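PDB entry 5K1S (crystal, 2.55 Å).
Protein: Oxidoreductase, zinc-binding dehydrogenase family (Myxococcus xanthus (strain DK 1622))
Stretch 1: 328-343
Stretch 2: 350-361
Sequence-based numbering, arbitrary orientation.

Stretch 1 (328-343) QFVTDAVPLAEAAKAH
Stretch 2 350-361: EVAGRLVLVPPE

Two parallel strands, 330-335 and 354-358, run side by side with their axes 30° apart and 4.6 Å at closest approach; the first stretch then turns through a 3-10 segment at 336-337 into a helix from 339, which runs back nearly antiparallel to the second strand (173°, axes 9.5 Å apart). Together the stretches bury 816 Å².

The register pairs Val330 with Arg354, Ala333 with Val356, Val334 with Leu357 and Pro335 with Val358, at CA-CA distances of 4.9 to 5.0 Å. The ladder tightens toward its C-terminal end. Arg354 N gives a weak bond to Phe329 O (3.4 Å), and Thr331 N reaches Arg354 O (3.1 Å). The next bond, Val356 N to Asp332 O, is again weak at 3.5 Å. Beyond it Val334 N donates to Val356 O (2.7 Å), Val358 N to Val334 O (2.9 Å) and Leu336 N to Val358 O (3.0 Å). Thr331, at phi/psi -71/-71, departs from extended geometry, and the regular pairing shifts by one residue across this point.

Leu357 covers the most surface. At phi/psi -99/127 with an m,t rotamer (-66°, 174°), it projects on the same face as Val334 and reaches under the helix: its CD1 lies 3.8 Å from Ala339 CB, and its CD2 lies 4.2 Å from Ala342 CB. Alanine suits both helix positions because a single methyl makes the contact while leaving room for the leucine. CD2 also lies 4.2 Å from Val334 CB, and Leu357 CA packs against Val334 O at 3.2 Å as a CA-H...O contact.

Leu336 is the second anchor, placed where the strand gives way to the turn. With phi/psi -58/-39 and a t,p rotamer (175°, 61°), its CD1 sits 4.0 Å from Leu357 CD1, its CD2 3.9 Å from Pro359 CB, and its CB 4.2 Å from Pro360 CD. Glu338 N to Pro335 O (3.1 Å) closes the turn, and Glu338 occupies the N-cap position.

Leu355, also m,t (-61°, 171°), extends the leucine face, its CD1 3.6 Å from Ala342 O. The other face carries Val330, Ala333, Arg354 and Val356; both valines are t, and Val330 CG1 meets Val356 CG2 at 3.8 Å.

Gly353 has phi/psi 138/-160, a conformation that calls for glycine. A CB there would also clash with Thr331 OG1, which, with chi1 at m, lies 3.2 Å from Gly353 CA and 2.8 Å from Ala352 O.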

# COMPACT_ATOMS: atom_id res chain seq x y z
N GLN A 328 -3.82 28.76 2.78
CA GLN A 328 -5.13 28.39 2.26
C GLN A 328 -5.49 29.34 1.13
O GLN A 328 -5.33 30.56 1.26
CB GLN A 328 -6.20 28.44 3.36
CG GLN A 328 -6.23 27.21 4.25
CD GLN A 328 -6.57 25.95 3.48
OE1 GLN A 328 -7.34 25.99 2.52
NE2 GLN A 328 -5.99 24.83 3.89
N PHE A 329 -5.97 28.78 0.02
CA PHE A 329 -6.28 29.54 -1.19
C PHE A 329 -7.79 29.59 -1.34
O PHE A 329 -8.39 28.80 -2.07
CB PHE A 329 -5.59 28.91 -2.40
CG PHE A 329 -4.10 28.76 -2.25
CD1 PHE A 329 -3.57 27.67 -1.58
CD2 PHE A 329 -3.24 29.71 -2.76
CE1 PHE A 329 -2.20 27.53 -1.44
CE2 PHE A 329 -1.87 29.58 -2.62
CZ PHE A 329 -1.35 28.49 -1.96
N VAL A 330 -8.41 30.55 -0.66
CA VAL A 330 -9.86 30.73 -0.70
C VAL A 330 -10.19 31.66 -1.86
O VAL A 330 -9.78 32.83 -1.88
CB VAL A 330 -10.39 31.30 0.62
CG1 VAL A 330 -11.91 31.42 0.58
CG2 VAL A 330 -9.95 30.42 1.79
N THR A 331 -10.94 31.15 -2.84
CA THR A 331 -11.32 31.94 -4.00
C THR A 331 -12.34 33.00 -3.62
O THR A 331 -12.03 34.19 -3.59
CB THR A 331 -11.89 31.04 -5.11
OG1 THR A 331 -10.87 30.14 -5.56
CG2 THR A 331 -12.39 31.87 -6.29
N ASP A 332 -13.57 32.58 -3.33
CA ASP A 332 -14.66 33.49 -3.04
C ASP A 332 -15.40 33.05 -1.78
O ASP A 332 -15.60 31.86 -1.56
CB ASP A 332 -15.64 33.57 -4.22
N ALA A 333 -15.78 34.03 -0.97
CA ALA A 333 -16.66 33.80 0.16
C ALA A 333 -18.09 34.09 -0.27
O ALA A 333 -18.38 35.18 -0.78
CB ALA A 333 -16.27 34.67 1.35
N VAL A 334 -18.98 33.12 -0.09
CA VAL A 334 -20.33 33.21 -0.62
C VAL A 334 -21.34 33.22 0.53
O VAL A 334 -21.19 32.44 1.48
CB VAL A 334 -20.62 32.06 -1.60
CG1 VAL A 334 -22.03 32.17 -2.17
CG2 VAL A 334 -19.59 32.05 -2.72
N PRO A 335 -22.37 34.07 0.50
CA PRO A 335 -23.42 33.97 1.51
C PRO A 335 -24.04 32.58 1.54
O PRO A 335 -24.14 31.90 0.52
CB PRO A 335 -24.44 35.03 1.08
CG PRO A 335 -24.04 35.45 -0.30
CD PRO A 335 -22.57 35.22 -0.39
N LEU A 336 -24.46 32.17 2.73
CA LEU A 336 -25.02 30.83 2.90
C LEU A 336 -26.23 30.62 2.01
O LEU A 336 -26.41 29.54 1.43
CB LEU A 336 -25.38 30.61 4.37
CG LEU A 336 -26.08 29.29 4.72
CD1 LEU A 336 -25.20 28.10 4.38
CD2 LEU A 336 -26.48 29.27 6.19
N ALA A 337 -27.08 31.64 1.87
CA ALA A 337 -28.31 31.50 1.10
C ALA A 337 -28.04 31.13 -0.35
O ALA A 337 -28.95 30.63 -1.03
CB ALA A 337 -29.12 32.80 1.16
N GLU A 338 -26.83 31.37 -0.85
CA GLU A 338 -26.47 31.04 -2.23
C GLU A 338 -25.72 29.72 -2.32
O GLU A 338 -24.82 29.57 -3.16
CB GLU A 338 -25.63 32.17 -2.83
CG GLU A 338 -26.37 33.49 -2.94
CD GLU A 338 -25.51 34.60 -3.52
OE1 GLU A 338 -24.41 34.30 -4.01
OE2 GLU A 338 -25.95 35.77 -3.49
N ALA A 339 -26.09 28.74 -1.48
CA ALA A 339 -25.43 27.44 -1.53
C ALA A 339 -25.64 26.78 -2.88
O ALA A 339 -24.72 26.16 -3.43
CB ALA A 339 -25.95 26.55 -0.41
N ALA A 340 -26.85 26.88 -3.44
CA ALA A 340 -27.12 26.30 -4.75
C ALA A 340 -26.13 26.82 -5.79
O ALA A 340 -25.51 26.04 -6.52
CB ALA A 340 -28.55 26.61 -5.18
N LYS A 341 -25.96 28.14 -5.85
CA LYS A 341 -24.99 28.72 -6.78
C LYS A 341 -23.60 28.15 -6.55
O LYS A 341 -22.86 27.87 -7.50
CB LYS A 341 -24.97 30.24 -6.64
CG LYS A 341 -26.32 30.90 -6.83
CD LYS A 341 -26.20 32.42 -6.89
CE LYS A 341 -27.55 33.09 -7.05
NZ LYS A 341 -27.43 34.56 -7.21
N ALA A 342 -23.22 27.96 -5.28
CA ALA A 342 -21.90 27.43 -4.97
C ALA A 342 -21.71 26.04 -5.58
O ALA A 342 -20.68 25.77 -6.21
CB ALA A 342 -21.70 27.38 -3.45
N HIS A 343 -22.69 25.16 -5.40
CA HIS A 343 -22.58 23.82 -5.97
C HIS A 343 -22.52 23.87 -7.49
O HIS A 343 -21.72 23.15 -8.11
CB HIS A 343 -23.76 22.95 -5.52
CG HIS A 343 -23.67 22.51 -4.10
ND1 HIS A 343 -24.20 21.32 -3.65
CD2 HIS A 343 -23.10 23.10 -3.02
CE1 HIS A 343 -23.96 21.20 -2.36
NE2 HIS A 343 -23.30 22.27 -1.95
N GLU A 350 -16.16 25.58 -12.85
CA GLU A 350 -16.00 27.01 -13.10
C GLU A 350 -15.32 27.74 -11.94
O GLU A 350 -15.49 28.96 -11.82
CB GLU A 350 -17.36 27.65 -13.40
N VAL A 351 -14.57 27.03 -11.10
CA VAL A 351 -13.88 27.63 -9.97
C VAL A 351 -12.54 26.94 -9.79
O VAL A 351 -12.41 25.74 -10.02
CB VAL A 351 -14.72 27.52 -8.67
CG1 VAL A 351 -15.02 26.07 -8.34
CG2 VAL A 351 -14.01 28.21 -7.51
N ALA A 352 -11.53 27.72 -9.39
CA ALA A 352 -10.19 27.20 -9.10
C ALA A 352 -9.82 27.67 -7.70
O ALA A 352 -9.37 28.81 -7.52
CB ALA A 352 -9.18 27.68 -10.14
N GLY A 353 -10.00 26.80 -6.72
CA GLY A 353 -9.77 27.12 -5.33
C GLY A 353 -10.87 26.55 -4.47
O GLY A 353 -11.58 25.63 -4.88
N ARG A 354 -11.01 27.09 -3.27
CA ARG A 354 -11.98 26.62 -2.30
C ARG A 354 -13.08 27.65 -2.11
O ARG A 354 -12.80 28.85 -1.98
CB ARG A 354 -11.31 26.31 -0.96
CG ARG A 354 -10.77 24.89 -0.85
CD ARG A 354 -11.90 23.87 -0.75
NE ARG A 354 -11.42 22.49 -0.71
CZ ARG A 354 -11.25 21.71 -1.78
NH1 ARG A 354 -11.52 22.17 -3.00
NH2 ARG A 354 -10.81 20.47 -1.63
N LEU A 355 -14.32 27.18 -2.11
CA LEU A 355 -15.48 28.02 -1.85
C LEU A 355 -15.89 27.89 -0.39
O LEU A 355 -15.69 26.84 0.24
CB LEU A 355 -16.65 27.64 -2.75
CG LEU A 355 -16.40 27.79 -4.25
CD1 LEU A 355 -17.54 27.16 -5.04
CD2 LEU A 355 -16.23 29.26 -4.63
N VAL A 356 -16.48 28.96 0.15
CA VAL A 356 -16.86 29.01 1.56
C VAL A 356 -18.24 29.63 1.66
O VAL A 356 -18.52 30.66 1.02
CB VAL A 356 -15.84 29.83 2.39
CG1 VAL A 356 -16.28 29.91 3.84
CG2 VAL A 356 -14.46 29.20 2.29
N LEU A 357 -19.11 29.02 2.46
CA LEU A 357 -20.42 29.56 2.76
C LEU A 357 -20.37 30.26 4.12
O LEU A 357 -19.94 29.67 5.11
CB LEU A 357 -21.49 28.46 2.77
CG LEU A 357 -21.76 27.79 1.43
CD1 LEU A 357 -22.72 26.62 1.60
CD2 LEU A 357 -22.31 28.78 0.41
N VAL A 358 -20.81 31.51 4.15
CA VAL A 358 -20.80 32.34 5.35
C VAL A 358 -22.25 32.50 5.81
O VAL A 358 -23.03 33.18 5.14
CB VAL A 358 -20.15 33.70 5.09
CG1 VAL A 358 -20.09 34.51 6.38
CG2 VAL A 358 -18.75 33.52 4.51
N PRO A 359 -22.65 31.90 6.94
CA PRO A 359 -24.02 32.09 7.41
C PRO A 359 -24.24 33.54 7.82
O PRO A 359 -23.29 34.24 8.21
CB PRO A 359 -24.12 31.14 8.61
CG PRO A 359 -23.00 30.18 8.45
CD PRO A 359 -21.91 30.94 7.78
N PRO A 360 -25.48 34.03 7.76
CA PRO A 360 -25.76 35.38 8.24
C PRO A 360 -25.68 35.45 9.75
O PRO A 360 -25.66 34.44 10.46
CB PRO A 360 -27.17 35.65 7.73
CG PRO A 360 -27.79 34.31 7.62
CD PRO A 360 -26.69 33.37 7.23
N GLU A 361 -25.64 36.68 10.26
CA GLU A 361 -25.56 36.91 11.70
C GLU A 361 -26.93 36.81 12.35
O GLU A 361 -27.07 36.25 13.44
CB GLU A 361 -24.94 38.27 11.99
CG GLU A 361 -23.53 38.43 11.46
CD GLU A 361 -22.88 39.73 11.91
OE1 GLU A 361 -23.58 40.58 12.50
OE2 GLU A 361 -21.67 39.90 11.67